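Periplasmic aliphatic sulphonates-binding protein (Escherichia coli, PDB 2X26) probably serves as the periplasmic solute-binding component of an ABC transport system that takes up aliphatic sulfonates. Local coordinates at residues Leu5-Lys11 and Lys33-Phe39; Gly12-Met16 and Asp55-Thr59; Asn182-Phe187 and Val257-Gln261; Gly199-Gln203 and Trp285-Gln289. All coordinates share one frame; numbering follows the deposited sequence. Where two conformers were deposited one is given.

Interaction 1: Leu5-Lys11 and Lys33-Phe39; sequences LRIGYQK and KISWVEF
Backbone pairing joins Leu5-Lys11 to Lys33-Phe39 as neighbouring parallel strands whose local axes run 23° apart. Six N-H...O bonds form the ladder. Leu5, Ile7 and Tyr9 turn N and O toward the partner strand, so that Ile7 N reaches Ser35 O (2.8 Å) while Ile7 O accepts from Val37 N (2.8 Å). The last rung runs from Phe39 N to Tyr9 O, and beyond it a water bridges the main-chain atoms Lys11 N and Phe39 O. With helices 14-21 and 24-28 in the connection, this is the beta-alpha-beta crossover that opens the first lobe of the periplasmic binding protein fold, and 33-38 is an outermost strand of its sheet.

Apolar and aromatic contacts occupy the face bearing Ile7, Tyr9 and Trp36. Ile7 CD1 sits over the indole, 3.7 Å from the centroid of its six-membered ring, a CH-pi contact. Trp36 in turn directs an edge at the face of Tyr9 in an offset edge-to-face pair, planes 83° apart. Tyr9 CG stands between backbone N and carbonyl carbon (chi1 72°), which lays the ring across the neighbouring strand, CZ 3.5 Å from Glu38 CB.

Polar side-chain contacts are looser. Lys11 NZ and Glu38 OE2 form a long salt bridge of 3.7 Å, and NZ also bonds Thr230 O.

Cohesion therefore rests on main-chain bonds and ring packing, with charge pairing a minor term.

Interaction 2: Gly12-Met16 and Asp55-Thr59; sequences GSIGM and DLGST
Ser13 and Ser58 point their CB atoms toward each other, and their hydroxyls meet in a hydrogen bond of 2.9 Å, Ser13 OG donating to Ser58 OG. Ser58 OG lies anti to its backbone N (chi1 153°), a turn that carries the oxygen to the Ser13 side. Ser13 OG also bonds Gln10 N, so the same hydroxyl ties the turn to the backbone of Gln10. Ser13 CB adds a contact of 3.4 Å to Ser58 OG.

Beside this pair, Met16 reaches from the first turn of helix 14-21 with its chain extended beyond CG (chi2 -176°). Its SD comes within 3.5 Å of Ser58 CB, and CE runs on along the strand to Gly57 C at 4.0 Å and Leu56 CG at 4.4 Å. Ser58 CB is thus approached by both the thioether and the Ser13 hydroxyl, which lies 3.5 Å away. All five touching residues are buried.

The contact joins the loop after strand 4-9, where Ser13 holds the N-cap position, though its hydroxyl makes no capping bond, and centres an inverse gamma turn, to strand 56-59, the parallel neighbour of 4-9 in the sheet of this lobe. In periplasmic binding proteins such carboxyl ends of strands and the helix starts after them commonly line the ligand cleft. A glycerol, probably from the crystallisation liquor, lies about 4 Å from the Ser58 side chain and donates a hydrogen bond to Gly12 O, consistent with a pocket here.

Tyr188 of strand 186-191 packs on both Met16 and Ser58.

Interaction 3: Asn182-Phe187 and Val257-Gln261; sequences NQTGSF and VAALQ
Thr184, Leu260 and Gln261 centre a mixed van der Waals contact, bridged by one water, of helix 255-270 with the loop that leads into strand 186-191; Phe187 is the strand residue taking part. That strand runs antiparallel to both its neighbours in the mixed five-stranded sheet of this periplasmic binding protein lobe.

Thr184 stands closest to the helix backbone, its CA 5.8 Å from that of Leu260. The two branches of Thr184 divide the work. With OG1 beside the backbone N (chi1 -62°), CG2 falls anti to that N and meets Val257 CG1 at 3.9 Å, whereas OG1 lies against Leu260 CB at 3.5 Å. Leu260 slides past in the opposite direction, its methyl carbons reaching the carbonyl oxygens of Asn182 and Gln183.

Farther along the chain, Phe187 approaches Gln261 from the opposite direction. The amide oxygen lies near the ring plane, at the edge, with OE1 3.7 Å from CE2, and ring and amide planes stand 61° apart. Val257 CG1 is 4.1 Å from Phe187 CE1. Gln261 NE2 bonds Asp61 O and Tyr76 OH, two bonds that should restrain the amide's rotation, with OE1 on the Thr184 side. There a water donates to Gln261 OE1 at 2.8 Å and accepts from Thr184 OG1 at 2.7 Å.

Interaction 4: Gly199-Gln203 and Trp285-Gln289; sequences GAFIQ and WQPTQ
The Trp285 indole has Pro287 CA over one face, 3.5 Å above the plane and toward the rim, and presents its edge to helix 199-218. Near the ring plane, Gly199 O lies 3.6 Å from CH2 and Gln203 CG 4.0 Å from the same carbon. Ile202 CG2 approaches CZ3 obliquely at 4.2 Å. The Gln203 amide is turned 77° from the indole plane and 85° from the Gln289 amide, so neither pair stacks.

The contact fastens the first turn of helix 199-218 to an irregular segment that follows helix 255-270. Trp285 is also inserted between this turn and the sheet of the lobe: it touches Val75 and Val77 of strand 74-80, its backbone bonds Tyr76, and helix 192-197 contributes Ala195 and Glu196.

From the same side of the helix, Gln203 extends beyond CG and brings NE2 to Thr288 O at 2.9 Å. With an N-H...O angle of 128° this hydrogen bond is weak. Thr288 O also receives a CA-H...O contact from Gly199 CA at 3.2 Å, an approach that the lack of a side chain on Gly199 permits. A water joins Thr288 OG1, at 2.7 Å, to Gly199 N through a weak bond.

From the N terminus, the chain leaves strand 4-9 and comes back as strand 33-38, so interaction 1 closes a loop of 21 residues, mostly helical. Interaction 2 crosses it: Gly12-Met16 lies within that loop, and its partner Asp55-Thr59 follows it. Both meet on adjacent strands, joined by Gly8 N to Leu56 O at 2.8 Å and by the Arg6-Asp55 salt bridge. Interaction 3 opens later and attaches strand 186-191 to helix 255-270; Thr59 O to Phe187 N, also 2.8 Å, connects it to interaction 2. Interaction 4 starts within its loop and ends beyond it, so the two cross, with centres about 20 Å apart. Leu5 packs on Phe201, linking interactions 1 and 4.

Interaction 1: Leu5-Lys11 and Lys33-Phe39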
loop_
_atom_site.group_PDB
_atom_site.type_symbol
_atom_site.label_atom_id
_atom_site.label_comp_id
_atom_site.label_asym_id
_atom_site.label_seq_id
_atom_site.Cartn_x
_atom_site.Cartn_y
_atom_site.Cartn_z
ATOM N N LEU A 5 7.178 -4.982 -18.466
ATOM C CA LEU A 5 6.735 -4.391 -17.242
ATOM C C LEU A 5 6.450 -5.571 -16.327
ATOM O O LEU A 5 5.466 -6.306 -16.517
ATOM C CB LEU A 5 5.491 -3.539 -17.462
ATOM C CG LEU A 5 4.841 -3.157 -16.129
ATOM C CD1 LEU A 5 5.763 -2.357 -15.191
ATOM C CD2 LEU A 5 3.529 -2.387 -16.389
ATOM N N ARG A 6 7.283 -5.685 -15.303
ATOM C CA ARG A 6 7.154 -6.743 -14.259
ATOM C C ARG A 6 6.605 -6.110 -12.995
ATOM O O ARG A 6 7.222 -5.221 -12.412
ATOM C CB ARG A 6 8.517 -7.417 -13.968
ATOM C CG ARG A 6 9.114 -7.976 -15.262
ATOM C CD ARG A 6 10.590 -8.247 -15.101
ATOM N NE ARG A 6 11.341 -7.007 -14.943
ATOM C CZ ARG A 6 12.646 -7.013 -14.650
ATOM N NH1 ARG A 6 13.281 -8.174 -14.445
ATOM N NH2 ARG A 6 13.284 -5.864 -14.474
ATOM N N ILE A 7 5.426 -6.572 -12.604
ATOM C CA ILE A 7 4.651 -5.880 -11.563
ATOM C C ILE A 7 4.629 -6.672 -10.276
ATOM O O ILE A 7 4.218 -7.848 -10.257
ATOM C CB ILE A 7 3.189 -5.632 -12.021
ATOM C CG1 ILE A 7 3.192 -4.880 -13.370
ATOM C CG2 ILE A 7 2.427 -4.941 -10.902
ATOM C CD1 ILE A 7 1.861 -4.851 -14.101
ATOM N N GLY A 8 5.066 -6.050 -9.194
ATOM C CA GLY A 8 4.904 -6.658 -7.851
ATOM C C GLY A 8 3.601 -6.225 -7.231
ATOM O O GLY A 8 3.337 -5.026 -7.115
ATOM N N TYR A 9 2.791 -7.182 -6.813
ATOM C CA TYR A 9 1.468 -6.813 -6.207
ATOM C C TYR A 9 1.232 -7.669 -4.956
ATOM O O TYR A 9 1.901 -8.686 -4.772
ATOM C CB TYR A 9 0.336 -7.012 -7.221
ATOM C CG TYR A 9 -0.026 -8.476 -7.547
ATOM C CD1 TYR A 9 -1.160 -9.080 -6.951
ATOM C CD2 TYR A 9 0.737 -9.229 -8.426
ATOM C CE1 TYR A 9 -1.478 -10.384 -7.228
ATOM C CE2 TYR A 9 0.415 -10.569 -8.724
ATOM C CZ TYR A 9 -0.725 -11.108 -8.138
ATOM O OH TYR A 9 -1.071 -12.409 -8.394
ATOM N N GLN A 10 0.266 -7.254 -4.123
ATOM C CA GLN A 10 -0.143 -8.030 -2.956
ATOM C C GLN A 10 -1.626 -8.329 -3.128
ATOM O O GLN A 10 -2.310 -7.712 -3.957
ATOM C CB GLN A 10 0.098 -7.234 -1.693
ATOM C CG GLN A 10 1.617 -6.836 -1.511
ATOM C CD GLN A 10 1.815 -5.989 -0.265
ATOM O OE1 GLN A 10 1.517 -6.445 0.865
ATOM N NE2 GLN A 10 2.320 -4.761 -0.445
ATOM N N LYS A 11 -2.104 -9.305 -2.400
ATOM C CA LYS A 11 -3.548 -9.634 -2.488
ATOM C C LYS A 11 -4.470 -8.445 -2.322
ATOM O O LYS A 11 -5.543 -8.394 -2.955
ATOM C CB LYS A 11 -3.880 -10.721 -1.476
ATOM C CG LYS A 11 -3.399 -12.057 -1.849
ATOM C CD LYS A 11 -3.806 -13.005 -0.728
ATOM C CE LYS A 11 -3.223 -14.387 -0.931
ATOM N NZ LYS A 11 -3.702 -14.984 -2.200
ATOM N N LYS A 33 5.646 -6.939 -22.757
ATOM C CA LYS A 33 5.476 -8.168 -22.004
ATOM C C LYS A 33 5.109 -7.819 -20.562
ATOM O O LYS A 33 5.962 -7.364 -19.795
ATOM C CB LYS A 33 6.759 -8.973 -22.017
ATOM C CG LYS A 33 6.605 -10.348 -21.435
ATOM C CD LYS A 33 7.910 -11.114 -21.538
ATOM C CE LYS A 33 8.224 -11.844 -20.255
ATOM N NZ LYS A 33 9.428 -12.684 -20.443
ATOM N N ILE A 34 3.836 -8.019 -20.213
ATOM C CA ILE A 34 3.347 -7.708 -18.884
ATOM C C ILE A 34 3.484 -8.985 -18.059
ATOM O O ILE A 34 3.054 -10.072 -18.493
ATOM C CB ILE A 34 1.854 -7.302 -18.896
ATOM C CG1 ILE A 34 1.572 -6.129 -19.901
ATOM C CG2 ILE A 34 1.395 -6.952 -17.465
ATOM C CD1 ILE A 34 2.415 -4.844 -19.615
ATOM N N SER A 35 4.088 -8.885 -16.882
ATOM C CA SER A 35 4.127 -10.022 -15.940
ATOM C C SER A 35 3.809 -9.595 -14.490
ATOM O O SER A 35 3.990 -8.434 -14.087
ATOM C CB SER A 35 5.434 -10.776 -15.977
ATOM O OG SER A 35 6.515 -9.958 -15.615
ATOM N N TRP A 36 3.293 -10.532 -13.744
ATOM C CA TRP A 36 2.693 -10.226 -12.438
ATOM C C TRP A 36 3.389 -11.148 -11.430
ATOM O O TRP A 36 3.527 -12.340 -11.684
ATOM C CB TRP A 36 1.198 -10.594 -12.518
ATOM C CG TRP A 36 0.419 -9.737 -13.438
ATOM C CD1 TRP A 36 0.136 -9.982 -14.759
ATOM C CD2 TRP A 36 -0.140 -8.444 -13.139
ATOM N NE1 TRP A 36 -0.622 -8.943 -15.266
ATOM C CE2 TRP A 36 -0.773 -7.991 -14.290
ATOM C CE3 TRP A 36 -0.171 -7.655 -12.005
ATOM C CZ2 TRP A 36 -1.449 -6.751 -14.345
ATOM C CZ3 TRP A 36 -0.850 -6.416 -12.035
ATOM C CH2 TRP A 36 -1.489 -5.995 -13.212
ATOM N N VAL A 37 3.842 -10.588 -10.314
ATOM C CA VAL A 37 4.491 -11.349 -9.283
ATOM C C VAL A 37 3.837 -10.998 -7.966
ATOM O O VAL A 37 3.943 -9.849 -7.482
ATOM C CB VAL A 37 6.019 -11.007 -9.190
ATOM C CG1 VAL A 37 6.661 -11.919 -8.190
ATOM C CG2 VAL A 37 6.636 -11.173 -10.560
ATOM N N GLU A 38 3.206 -12.000 -7.363
ATOM C CA GLU A 38 2.546 -11.785 -6.079
ATOM C C GLU A 38 3.546 -11.928 -4.938
ATOM O O GLU A 38 4.298 -12.910 -4.885
ATOM C CB GLU A 38 1.419 -12.807 -5.890
ATOM C CG GLU A 38 0.572 -12.498 -4.671
ATOM C CD GLU A 38 -0.368 -13.629 -4.370
ATOM O OE1 GLU A 38 0.063 -14.581 -3.710
ATOM O OE2 GLU A 38 -1.535 -13.549 -4.799
ATOM N N PHE A 39 3.564 -10.942 -4.055
ATOM C CA PHE A 39 4.394 -10.996 -2.855
ATOM C C PHE A 39 3.565 -11.119 -1.570
ATOM O O PHE A 39 2.439 -10.596 -1.512
ATOM C CB PHE A 39 5.235 -9.710 -2.781
ATOM C CG PHE A 39 6.334 -9.701 -3.802
ATOM C CD1 PHE A 39 7.568 -10.243 -3.506
ATOM C CD2 PHE A 39 6.099 -9.180 -5.076
ATOM C CE1 PHE A 39 8.608 -10.291 -4.504
ATOM C CE2 PHE A 39 7.090 -9.183 -6.060
ATOM C CZ PHE A 39 8.340 -9.761 -5.780
HETATM O O HOH W 1 -0.146 -10.566 -0.754
HETATM O O HOH W 2 -1.566 -17.199 -3.577
#

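Interaction 2: Gly12-Met16 and Asp55-Thr59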
loop_
_atom_site.group_PDB
_atom_site.type_symbol
_atom_site.label_atom_id
_atom_site.label_comp_id
_atom_site.label_asym_id
_atom_site.label_seq_id
_atom_site.Cartn_x
_atom_site.Cartn_y
_atom_site.Cartn_z
ATOM N N GLY A 12 -4.080 -7.497 -1.475
ATOM C CA GLY A 12 -4.862 -6.282 -1.202
ATOM C C GLY A 12 -4.542 -5.087 -2.062
ATOM O O GLY A 12 -5.094 -3.984 -1.815
ATOM N N SER A 13 -3.718 -5.278 -3.110
ATOM C CA SER A 13 -3.408 -4.202 -4.060
ATOM C C SER A 13 -4.581 -4.202 -5.061
ATOM O O SER A 13 -4.468 -4.765 -6.143
ATOM C CB SER A 13 -2.109 -4.471 -4.831
ATOM O OG SER A 13 -1.012 -4.613 -3.922
ATOM N N ILE A 14 -5.716 -3.603 -4.662
ATOM C CA ILE A 14 -6.984 -3.805 -5.411
ATOM C C ILE A 14 -6.927 -3.383 -6.840
ATOM O O ILE A 14 -7.366 -4.140 -7.698
ATOM C CB ILE A 14 -8.130 -3.100 -4.682
ATOM C CG1 ILE A 14 -8.270 -3.680 -3.266
ATOM C CG2 ILE A 14 -9.437 -3.204 -5.516
ATOM C CD1 ILE A 14 -8.313 -5.296 -3.163
ATOM N N GLY A 15 -6.353 -2.203 -7.099
ATOM C CA GLY A 15 -6.228 -1.695 -8.493
ATOM C C GLY A 15 -5.441 -2.716 -9.342
ATOM O O GLY A 15 -5.867 -3.097 -10.467
ATOM N N MET A 16 -4.295 -3.164 -8.804
ATOM C CA MET A 16 -3.483 -4.139 -9.504
ATOM C C MET A 16 -4.226 -5.455 -9.735
ATOM O O MET A 16 -4.221 -5.970 -10.864
ATOM C CB MET A 16 -2.168 -4.383 -8.774
ATOM C CG MET A 16 -1.217 -3.216 -8.964
ATOM S SD MET A 16 0.343 -3.665 -8.167
ATOM C CE MET A 16 1.361 -2.369 -8.765
ATOM N N ASP A 55 9.678 -4.103 -11.800
ATOM C CA ASP A 55 9.831 -2.716 -12.186
ATOM C C ASP A 55 8.881 -1.758 -11.475
ATOM O O ASP A 55 9.189 -0.589 -11.389
ATOM C CB ASP A 55 9.572 -2.579 -13.695
ATOM C CG ASP A 55 10.434 -3.486 -14.486
ATOM O OD1 ASP A 55 11.666 -3.402 -14.325
ATOM O OD2 ASP A 55 9.922 -4.311 -15.266
ATOM N N LEU A 56 7.764 -2.258 -10.953
ATOM C CA LEU A 56 6.746 -1.388 -10.372
ATOM C C LEU A 56 6.106 -2.184 -9.269
ATOM O O LEU A 56 5.812 -3.382 -9.471
ATOM C CB LEU A 56 5.688 -1.036 -11.444
ATOM C CG LEU A 56 4.499 -0.178 -11.016
ATOM C CD1 LEU A 56 5.009 1.219 -10.647
ATOM C CD2 LEU A 56 3.499 -0.084 -12.179
ATOM N N GLY A 57 5.837 -1.534 -8.127
ATOM C CA GLY A 57 5.223 -2.243 -7.008
ATOM C C GLY A 57 4.258 -1.395 -6.198
ATOM O O GLY A 57 4.326 -0.167 -6.236
ATOM N N SER A 58 3.315 -2.077 -5.537
ATOM C CA SER A 58 2.334 -1.443 -4.675
ATOM C C SER A 58 2.613 -1.835 -3.205
ATOM O O SER A 58 2.781 -3.023 -2.886
ATOM C CB SER A 58 0.982 -2.023 -5.091
ATOM O OG SER A 58 0.085 -1.981 -4.006
ATOM N N THR A 59 2.670 -0.860 -2.310
ATOM C CA THR A 59 2.853 -1.130 -0.869
ATOM C C THR A 59 2.202 0.008 -0.091
ATOM O O THR A 59 1.821 1.025 -0.663
ATOM C CB THR A 59 4.348 -1.265 -0.332
ATOM O OG1 THR A 59 4.873 0.031 -0.083
ATOM C CG2 THR A 59 5.314 -2.040 -1.247
#

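Interaction 3: Asn182-Phe187 and Val257-Gln261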
loop_
_atom_site.group_PDB
_atom_site.type_symbol
_atom_site.label_atom_id
_atom_site.label_comp_id
_atom_site.label_asym_id
_atom_site.label_seq_id
_atom_site.Cartn_x
_atom_site.Cartn_y
_atom_site.Cartn_z
ATOM N N ASN A 182 -4.847 11.522 10.634
ATOM C CA ASN A 182 -4.240 12.105 9.412
ATOM C C ASN A 182 -3.261 11.149 8.750
ATOM O O ASN A 182 -2.043 11.358 8.710
ATOM C CB ASN A 182 -3.607 13.485 9.652
ATOM C CG ASN A 182 -4.632 14.547 9.972
ATOM O OD1 ASN A 182 -5.747 14.245 10.414
ATOM N ND2 ASN A 182 -4.259 15.808 9.761
ATOM N N GLN A 183 -3.824 10.078 8.219
ATOM C CA GLN A 183 -3.047 9.106 7.508
ATOM C C GLN A 183 -2.566 9.551 6.109
ATOM O O GLN A 183 -3.076 10.484 5.502
ATOM C CB GLN A 183 -3.853 7.830 7.475
ATOM C CG GLN A 183 -4.089 7.260 8.863
ATOM C CD GLN A 183 -4.647 5.879 8.794
ATOM O OE1 GLN A 183 -5.622 5.653 8.089
ATOM N NE2 GLN A 183 -4.031 4.934 9.495
ATOM N N THR A 184 -1.566 8.851 5.581
ATOM C CA THR A 184 -0.863 9.298 4.360
ATOM C C THR A 184 -1.403 8.743 3.030
ATOM O O THR A 184 -1.548 9.473 2.035
ATOM C CB THR A 184 0.591 8.837 4.505
ATOM O OG1 THR A 184 1.122 9.482 5.656
ATOM C CG2 THR A 184 1.456 9.211 3.250
ATOM N N GLY A 185 -1.690 7.452 3.018
ATOM C CA GLY A 185 -2.148 6.813 1.777
ATOM C C GLY A 185 -1.233 5.620 1.441
ATOM O O GLY A 185 -0.306 5.340 2.180
ATOM N N SER A 186 -1.528 4.891 0.362
ATOM C CA SER A 186 -0.617 3.807 -0.044
ATOM C C SER A 186 0.053 4.214 -1.321
ATOM O O SER A 186 -0.379 5.162 -2.011
ATOM C CB SER A 186 -1.347 2.484 -0.245
ATOM O OG SER A 186 -2.477 2.658 -1.092
ATOM N N PHE A 187 1.130 3.528 -1.653
ATOM C CA PHE A 187 2.005 4.030 -2.730
ATOM C C PHE A 187 2.302 3.056 -3.852
ATOM O O PHE A 187 2.135 1.827 -3.704
ATOM C CB PHE A 187 3.347 4.448 -2.160
ATOM C CG PHE A 187 3.274 5.663 -1.279
ATOM C CD1 PHE A 187 3.105 6.949 -1.829
ATOM C CD2 PHE A 187 3.359 5.508 0.084
ATOM C CE1 PHE A 187 3.097 8.112 -0.997
ATOM C CE2 PHE A 187 3.309 6.652 0.962
ATOM C CZ PHE A 187 3.172 7.958 0.412
ATOM N N VAL A 257 1.227 15.341 0.888
ATOM C CA VAL A 257 1.419 13.901 1.158
ATOM C C VAL A 257 2.890 13.683 1.534
ATOM O O VAL A 257 3.229 12.932 2.463
ATOM C CB VAL A 257 0.995 13.056 -0.050
ATOM C CG1 VAL A 257 1.393 11.614 0.164
ATOM C CG2 VAL A 257 -0.553 13.152 -0.254
ATOM N N ALA A 258 3.785 14.366 0.814
ATOM C CA ALA A 258 5.205 14.224 1.113
ATOM C C ALA A 258 5.495 14.563 2.556
ATOM O O ALA A 258 6.289 13.875 3.187
ATOM C CB ALA A 258 6.041 15.145 0.218
ATOM N N ALA A 259 4.920 15.678 3.033
ATOM C CA ALA A 259 5.106 16.122 4.400
ATOM C C ALA A 259 4.564 15.107 5.382
ATOM O O ALA A 259 5.174 14.897 6.449
ATOM C CB ALA A 259 4.447 17.502 4.626
ATOM N N LEU A 260 3.409 14.496 5.071
ATOM C CA LEU A 260 2.871 13.445 5.999
ATOM C C LEU A 260 3.792 12.248 6.026
ATOM O O LEU A 260 4.029 11.657 7.088
ATOM C CB LEU A 260 1.448 12.974 5.655
ATOM C CG LEU A 260 0.407 14.080 5.727
ATOM C CD1 LEU A 260 -0.837 13.686 4.918
ATOM C CD2 LEU A 260 0.068 14.359 7.211
ATOM N N GLN A 261 4.309 11.874 4.851
ATOM C CA GLN A 261 5.214 10.692 4.793
ATOM C C GLN A 261 6.502 11.045 5.539
ATOM O O GLN A 261 7.085 10.179 6.220
ATOM C CB GLN A 261 5.476 10.252 3.345
ATOM C CG GLN A 261 6.362 9.026 3.162
ATOM C CD GLN A 261 5.729 7.738 3.581
ATOM O OE1 GLN A 261 4.678 7.696 4.223
ATOM N NE2 GLN A 261 6.333 6.662 3.147
HETATM O O HOH W 3 2.986 7.743 6.447
#

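Interaction 4: Gly199-Gln203 and Trp285-Gln289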
loop_
_atom_site.group_PDB
_atom_site.type_symbol
_atom_site.label_atom_id
_atom_site.label_comp_id
_atom_site.label_asym_id
_atom_site.label_seq_id
_atom_site.Cartn_x
_atom_site.Cartn_y
_atom_site.Cartn_z
ATOM N N GLY A 199 8.215 7.467 -18.504
ATOM C CA GLY A 199 7.277 8.365 -17.794
ATOM C C GLY A 199 5.842 8.302 -18.258
ATOM O O GLY A 199 4.938 8.149 -17.435
ATOM N N ALA A 200 5.618 8.489 -19.560
ATOM C CA ALA A 200 4.261 8.461 -20.125
ATOM C C ALA A 200 3.611 7.116 -19.860
ATOM O O ALA A 200 2.456 7.082 -19.453
ATOM C CB ALA A 200 4.260 8.730 -21.624
ATOM N N PHE A 201 4.384 6.037 -20.053
ATOM C CA PHE A 201 3.930 4.653 -19.856
ATOM C C PHE A 201 3.447 4.418 -18.445
ATOM O O PHE A 201 2.356 3.892 -18.241
ATOM C CB PHE A 201 5.062 3.651 -20.210
ATOM C CG PHE A 201 4.711 2.211 -19.954
ATOM C CD1 PHE A 201 3.780 1.550 -20.751
ATOM C CD2 PHE A 201 5.342 1.505 -18.941
ATOM C CE1 PHE A 201 3.449 0.206 -20.507
ATOM C CE2 PHE A 201 5.036 0.172 -18.722
ATOM C CZ PHE A 201 4.093 -0.476 -19.505
ATOM N N ILE A 202 4.240 4.838 -17.467
ATOM C CA ILE A 202 3.899 4.628 -16.066
ATOM C C ILE A 202 2.602 5.376 -15.718
ATOM O O ILE A 202 1.734 4.883 -14.988
ATOM C CB ILE A 202 5.051 5.082 -15.151
ATOM C CG1 ILE A 202 6.229 4.090 -15.257
ATOM C CG2 ILE A 202 4.581 5.217 -13.685
ATOM C CD1 ILE A 202 5.870 2.676 -14.827
ATOM N N GLN A 203 2.469 6.571 -16.267
ATOM C CA GLN A 203 1.282 7.340 -15.965
ATOM C C GLN A 203 0.033 6.628 -16.467
ATOM O O GLN A 203 -1.000 6.597 -15.762
ATOM C CB GLN A 203 1.404 8.738 -16.559
ATOM C CG GLN A 203 2.527 9.527 -15.892
ATOM C CD GLN A 203 2.509 10.972 -16.333
ATOM O OE1 GLN A 203 1.472 11.630 -16.243
ATOM N NE2 GLN A 203 3.634 11.458 -16.852
ATOM N N TRP A 285 8.901 11.111 -7.335
ATOM C CA TRP A 285 9.022 11.253 -8.779
ATOM C C TRP A 285 8.073 12.333 -9.260
ATOM O O TRP A 285 6.851 12.279 -8.979
ATOM C CB TRP A 285 8.764 9.929 -9.488
ATOM C CG TRP A 285 8.837 9.973 -11.016
ATOM C CD1 TRP A 285 9.928 10.245 -11.768
ATOM C CD2 TRP A 285 7.752 9.733 -11.939
ATOM N NE1 TRP A 285 9.604 10.204 -13.122
ATOM C CE2 TRP A 285 8.276 9.874 -13.246
ATOM C CE3 TRP A 285 6.389 9.403 -11.778
ATOM C CZ2 TRP A 285 7.489 9.690 -14.407
ATOM C CZ3 TRP A 285 5.586 9.217 -12.921
ATOM C CH2 TRP A 285 6.143 9.369 -14.233
ATOM N N GLN A 286 8.659 13.358 -9.892
ATOM C CA GLN A 286 7.882 14.357 -10.625
ATOM C C GLN A 286 7.534 13.764 -11.993
ATOM O O GLN A 286 8.433 13.418 -12.782
ATOM C CB GLN A 286 8.690 15.649 -10.765
ATOM C CG GLN A 286 9.029 16.282 -9.423
ATOM C CD GLN A 286 7.809 16.887 -8.744
ATOM O OE1 GLN A 286 7.254 17.868 -9.238
ATOM N NE2 GLN A 286 7.395 16.321 -7.599
ATOM N N PRO A 287 6.229 13.618 -12.278
ATOM C CA PRO A 287 5.864 12.926 -13.495
ATOM C C PRO A 287 6.405 13.661 -14.733
ATOM O O PRO A 287 6.387 14.906 -14.785
ATOM C CB PRO A 287 4.336 12.915 -13.454
ATOM C CG PRO A 287 4.014 12.996 -12.007
ATOM C CD PRO A 287 5.063 13.819 -11.372
ATOM N N THR A 288 6.916 12.877 -15.675
ATOM C CA THR A 288 7.452 13.374 -16.931
ATOM C C THR A 288 6.914 12.484 -18.007
ATOM O O THR A 288 6.381 11.391 -17.745
ATOM C CB THR A 288 8.970 13.243 -16.972
ATOM O OG1 THR A 288 9.335 11.867 -16.712
ATOM C CG2 THR A 288 9.608 14.156 -15.944
ATOM N N GLN A 289 7.056 12.941 -19.243
ATOM C CA GLN A 289 6.716 12.141 -20.398
ATOM C C GLN A 289 7.834 12.263 -21.433
ATOM O O GLN A 289 7.562 12.525 -22.606
ATOM C CB GLN A 289 5.410 12.608 -21.025
ATOM C CG GLN A 289 4.213 12.504 -20.145
ATOM C CD GLN A 289 3.034 13.219 -20.743
ATOM O OE1 GLN A 289 2.546 14.193 -20.180
ATOM N NE2 GLN A 289 2.583 12.754 -21.910
HETATM O O HOH W 4 9.814 10.047 -18.683
#